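Local coordinates for protein mandalate racemase/muconate lactonizing enzyme (Unidentified, PDB 4E4U) that probably catalyses the isomerisation or dehydration of a carboxylate substrate, as a putative member of the mandelate racemase/muconate lactonizing enzyme family, at residues Arg126-Leu131 against Phe160-Asp166. Where two conformers were deposited one is given. Numbering follows the deposited sequence.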
ATOM      1  N   ARG A 126      22.113 -28.130  15.618  1.00 11.83           N
ATOM      2  CA  ARG A 126      22.743 -28.148  14.308  1.00 11.92           C
ATOM      3  C   ARG A 126      23.710 -26.970  14.205  1.00 11.80           C
ATOM      4  O   ARG A 126      23.387 -25.849  14.607  1.00 12.32           O
ATOM      5  CB  ARG A 126      21.679 -28.053  13.211  1.00 11.64           C
ATOM      6  CG  ARG A 126      22.227 -28.221  11.802  1.00 12.49           C
ATOM      7  CD  ARG A 126      21.167 -27.906  10.763  1.00 12.61           C
ATOM      8  NE  ARG A 126      21.699 -28.040   9.411  1.00 12.84           N
ATOM      9  CZ  ARG A 126      21.074 -27.631   8.313  1.00 12.21           C
ATOM     10  NH1 ARG A 126      19.877 -27.054   8.397  1.00 13.09           N
ATOM     11  NH2 ARG A 126      21.648 -27.794   7.125  1.00 13.28           N
ATOM     12  N   SER A 127      24.899 -27.221  13.670  0.50 12.57           N
ATOM     13  CA  SER A 127      25.893 -26.163  13.561  0.50 13.68           C
ATOM     14  C   SER A 127      26.516 -26.086  12.172  0.50 12.99           C
ATOM     15  O   SER A 127      26.363 -26.994  11.355  0.50 13.75           O
ATOM     16  CB  SER A 127      26.981 -26.331  14.618  0.50 16.40           C
ATOM     17  OG  SER A 127      27.835 -27.403  14.288  0.50 18.44           O
ATOM     18  N   TYR A 128      27.209 -24.986  11.906  1.00 12.33           N
ATOM     19  CA  TYR A 128      27.967 -24.853  10.675  1.00 12.12           C
ATOM     20  C   TYR A 128      29.273 -24.168  10.986  1.00 12.29           C
ATOM     21  O   TYR A 128      29.431 -23.588  12.061  1.00 13.18           O
ATOM     22  CB  TYR A 128      27.202 -24.046   9.639  1.00 12.11           C
ATOM     23  CG  TYR A 128      27.113 -22.553   9.873  1.00 12.55           C
ATOM     24  CD1 TYR A 128      28.090 -21.691   9.379  1.00 12.89           C
ATOM     25  CD2 TYR A 128      26.013 -21.996  10.506  1.00 11.99           C
ATOM     26  CE1 TYR A 128      27.982 -20.307   9.537  1.00 12.63           C
ATOM     27  CE2 TYR A 128      25.900 -20.618  10.676  1.00 12.16           C
ATOM     28  CZ  TYR A 128      26.883 -19.778  10.189  1.00 12.45           C
ATOM     29  OH  TYR A 128      26.774 -18.412  10.338  1.00 13.46           O
ATOM     30  N   THR A 129      30.207 -24.221  10.044  1.00 12.69           N
ATOM     31  CA  THR A 129      31.414 -23.420  10.163  1.00 13.81           C
ATOM     32  C   THR A 129      31.765 -22.752   8.840  1.00 13.02           C
ATOM     33  O   THR A 129      31.402 -23.240   7.765  1.00 13.23           O
ATOM     34  CB  THR A 129      32.617 -24.259  10.665  1.00 15.06           C
ATOM     35  OG1 THR A 129      33.758 -23.407  10.844  1.00 15.19           O
ATOM     36  CG2 THR A 129      32.956 -25.377   9.680  1.00 16.04           C
ATOM     37  N   TYR A 130      32.448 -21.613   8.925  1.00 13.16           N
ATOM     38  CA  TYR A 130      33.171 -21.087   7.780  1.00 14.72           C
ATOM     39  C   TYR A 130      34.204 -22.112   7.344  1.00 14.11           C
ATOM     40  O   TYR A 130      34.735 -22.875   8.163  1.00 14.41           O
ATOM     41  CB  TYR A 130      33.923 -19.813   8.162  1.00 18.31           C
ATOM     42  CG  TYR A 130      33.311 -18.521   7.679  1.00 23.39           C
ATOM     43  CD1 TYR A 130      33.174 -18.249   6.325  1.00 24.75           C
ATOM     44  CD2 TYR A 130      32.890 -17.560   8.584  1.00 25.85           C
ATOM     45  CE1 TYR A 130      32.625 -17.061   5.884  1.00 26.94           C
ATOM     46  CE2 TYR A 130      32.340 -16.367   8.156  1.00 27.18           C
ATOM     47  CZ  TYR A 130      32.206 -16.124   6.802  1.00 28.11           C
ATOM     48  OH  TYR A 130      31.655 -14.938   6.373  1.00 30.57           O
ATOM     49  N   LEU A 131      34.504 -22.114   6.052  1.00 13.99           N
ATOM     50  CA  LEU A 131      35.610 -22.898   5.534  1.00 14.37           C
ATOM     51  C   LEU A 131      36.915 -22.159   5.815  1.00 15.22           C
ATOM     52  O   LEU A 131      37.034 -20.956   5.538  1.00 16.33           O
ATOM     53  CB  LEU A 131      35.439 -23.122   4.032  1.00 14.68           C
ATOM     54  CG  LEU A 131      34.156 -23.853   3.632  1.00 14.52           C
ATOM     55  CD1 LEU A 131      34.040 -23.974   2.111  1.00 15.11           C
ATOM     56  CD2 LEU A 131      34.101 -25.226   4.289  1.00 15.28           C
ATOM     57  N   PHE A 160      29.563 -32.053   9.741  1.00 13.89           N
ATOM     58  CA  PHE A 160      28.877 -30.797   9.439  1.00 13.55           C
ATOM     59  C   PHE A 160      27.846 -30.970   8.331  1.00 13.53           C
ATOM     60  O   PHE A 160      28.082 -31.675   7.339  1.00 15.00           O
ATOM     61  CB  PHE A 160      29.868 -29.713   9.010  1.00 13.69           C
ATOM     62  CG  PHE A 160      30.543 -29.004  10.153  1.00 14.07           C
ATOM     63  CD1 PHE A 160      29.838 -28.102  10.942  1.00 14.05           C
ATOM     64  CD2 PHE A 160      31.887 -29.221  10.424  1.00 14.30           C
ATOM     65  CE1 PHE A 160      30.457 -27.430  11.980  1.00 13.89           C
ATOM     66  CE2 PHE A 160      32.516 -28.551  11.468  1.00 14.78           C
ATOM     67  CZ  PHE A 160      31.798 -27.658  12.245  1.00 14.51           C
ATOM     68  N   THR A 161      26.706 -30.308   8.510  1.00 12.85           N
ATOM     69  CA  THR A 161      25.605 -30.347   7.548  1.00 13.15           C
ATOM     70  C   THR A 161      25.408 -29.008   6.834  1.00 13.13           C
ATOM     71  O   THR A 161      24.417 -28.820   6.127  1.00 12.91           O
ATOM     72  CB  THR A 161      24.281 -30.738   8.225  1.00 13.80           C
ATOM     73  OG1 THR A 161      23.947 -29.759   9.215  1.00 13.90           O
ATOM     74  CG2 THR A 161      24.405 -32.098   8.883  1.00 14.06           C
ATOM     75  N   ALA A 162      26.343 -28.080   7.024  1.00 12.35           N
ATOM     76  CA  ALA A 162      26.324 -26.791   6.335  1.00 12.70           C
ATOM     77  C   ALA A 162      27.712 -26.177   6.426  1.00 12.94           C
ATOM     78  O   ALA A 162      28.421 -26.386   7.415  1.00 13.35           O
ATOM     79  CB  ALA A 162      25.285 -25.857   6.948  1.00 13.91           C
ATOM     80  N   VAL A 163      28.107 -25.440   5.391  1.00 12.68           N
ATOM     81  CA  VAL A 163      29.406 -24.771   5.378  1.00 12.53           C
ATOM     82  C   VAL A 163      29.230 -23.376   4.795  1.00 11.85           C
ATOM     83  O   VAL A 163      28.358 -23.165   3.943  1.00 12.92           O
ATOM     84  CB  VAL A 163      30.470 -25.559   4.568  1.00 14.04           C
ATOM     85  CG1 VAL A 163      30.781 -26.896   5.244  1.00 14.61           C
ATOM     86  CG2 VAL A 163      30.017 -25.762   3.114  1.00 15.49           C
ATOM     87  N   LYS A 164      30.042 -22.424   5.257  1.00 11.54           N
ATOM     88  CA  LYS A 164      29.926 -21.033   4.819  1.00 12.09           C
ATOM     89  C   LYS A 164      31.227 -20.532   4.191  1.00 12.18           C
ATOM     90  O   LYS A 164      32.318 -20.934   4.589  1.00 13.08           O
ATOM     91  CB  LYS A 164      29.518 -20.140   5.990  1.00 12.93           C
ATOM     92  CG  LYS A 164      29.142 -18.723   5.577  1.00 13.20           C
ATOM     93  CD  LYS A 164      28.247 -18.050   6.616  1.00 15.31           C
ATOM     94  CE  LYS A 164      29.054 -17.326   7.675  1.00 16.27           C
ATOM     95  NZ  LYS A 164      28.196 -16.575   8.646  1.00 16.57           N
ATOM     96  N   PHE A 165      31.104 -19.643   3.210  1.00 12.12           N
ATOM     97  CA  PHE A 165      32.271 -19.081   2.516  1.00 13.05           C
ATOM     98  C   PHE A 165      31.859 -17.758   1.878  1.00 13.39           C
ATOM     99  O   PHE A 165      30.680 -17.558   1.572  1.00 13.63           O
ATOM    100  CB  PHE A 165      32.830 -20.061   1.461  1.00 13.73           C
ATOM    101  CG  PHE A 165      31.776 -20.642   0.566  1.00 14.05           C
ATOM    102  CD1 PHE A 165      31.043 -21.749   0.968  1.00 14.56           C
ATOM    103  CD2 PHE A 165      31.503 -20.068  -0.669  1.00 14.91           C
ATOM    104  CE1 PHE A 165      30.043 -22.270   0.151  1.00 14.97           C
ATOM    105  CE2 PHE A 165      30.511 -20.585  -1.490  1.00 15.86           C
ATOM    106  CZ  PHE A 165      29.782 -21.689  -1.078  1.00 16.38           C
ATOM    107  N   ASP A 166      32.819 -16.846   1.710  1.00 13.58           N
ATOM    108  CA  ASP A 166      32.557 -15.564   1.049  1.00 13.96           C
ATOM    109  C   ASP A 166      33.575 -15.284  -0.056  1.00 14.69           C
ATOM    110  O   ASP A 166      34.667 -14.764   0.208  1.00 16.25           O
ATOM    111  CB  ASP A 166      32.566 -14.399   2.047  1.00 14.83           C
ATOM    112  CG  ASP A 166      32.234 -13.068   1.379  1.00 15.61           C
ATOM    113  OD1 ASP A 166      31.959 -13.066   0.163  1.00 16.15           O
ATOM    114  OD2 ASP A 166      32.244 -12.022   2.056  1.00 15.91           O
TER
HETATM  115  O   HOH W   1      25.809 -29.562  11.132  1.00 14.43           O
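Lys164 lays its side chain across the ring of Tyr130: its CE sits 3.7 Å from the ring centroid and 25° off the normal, which makes a CH-pi contact over one face. Its NZ continues to Tyr128, donating a hydrogen bond of 2.9 Å to Tyr128 OH, and forms a salt bridge with Glu233. The backbones beneath run parallel, with strand axes 4.7 Å apart at closest approach and inclined by 29°. Lys164 is bonded through both main-chain polar atoms, Lys164 N to Thr129 O (3.0 Å) and Leu131 N to Lys164 O (2.9 Å), the alternation expected of parallel pairing. Toward Ala162 the ladder opens: Thr129 N and Ala162 O stand 3.8 Å apart, too far to hydrogen-bond, and a water spans the widened end, donating to Ser127 O (2.6 Å) and accepting from Thr161 N (2.9 Å). There Arg126 takes over with its guanidinium, NE reaching Thr161 OG1 (2.8 Å) and NH2 reaching Thr161 O (3.1 Å), while NH2 also pairs with Asp203. Away from the lysine, Leu131 CD2 packs on Val163 CB (3.7 Å), and Thr129 CG2 lies 3.8 Å from the Phe160 ring centroid; Asn155 of helix 145-158 touches Thr129, Leu131 and Phe160. That helix links the two neighbouring parallel strands, giving a beta-alpha-beta unit of the TIM-barrel-like C-terminal domain characteristic of the enolase superfamily.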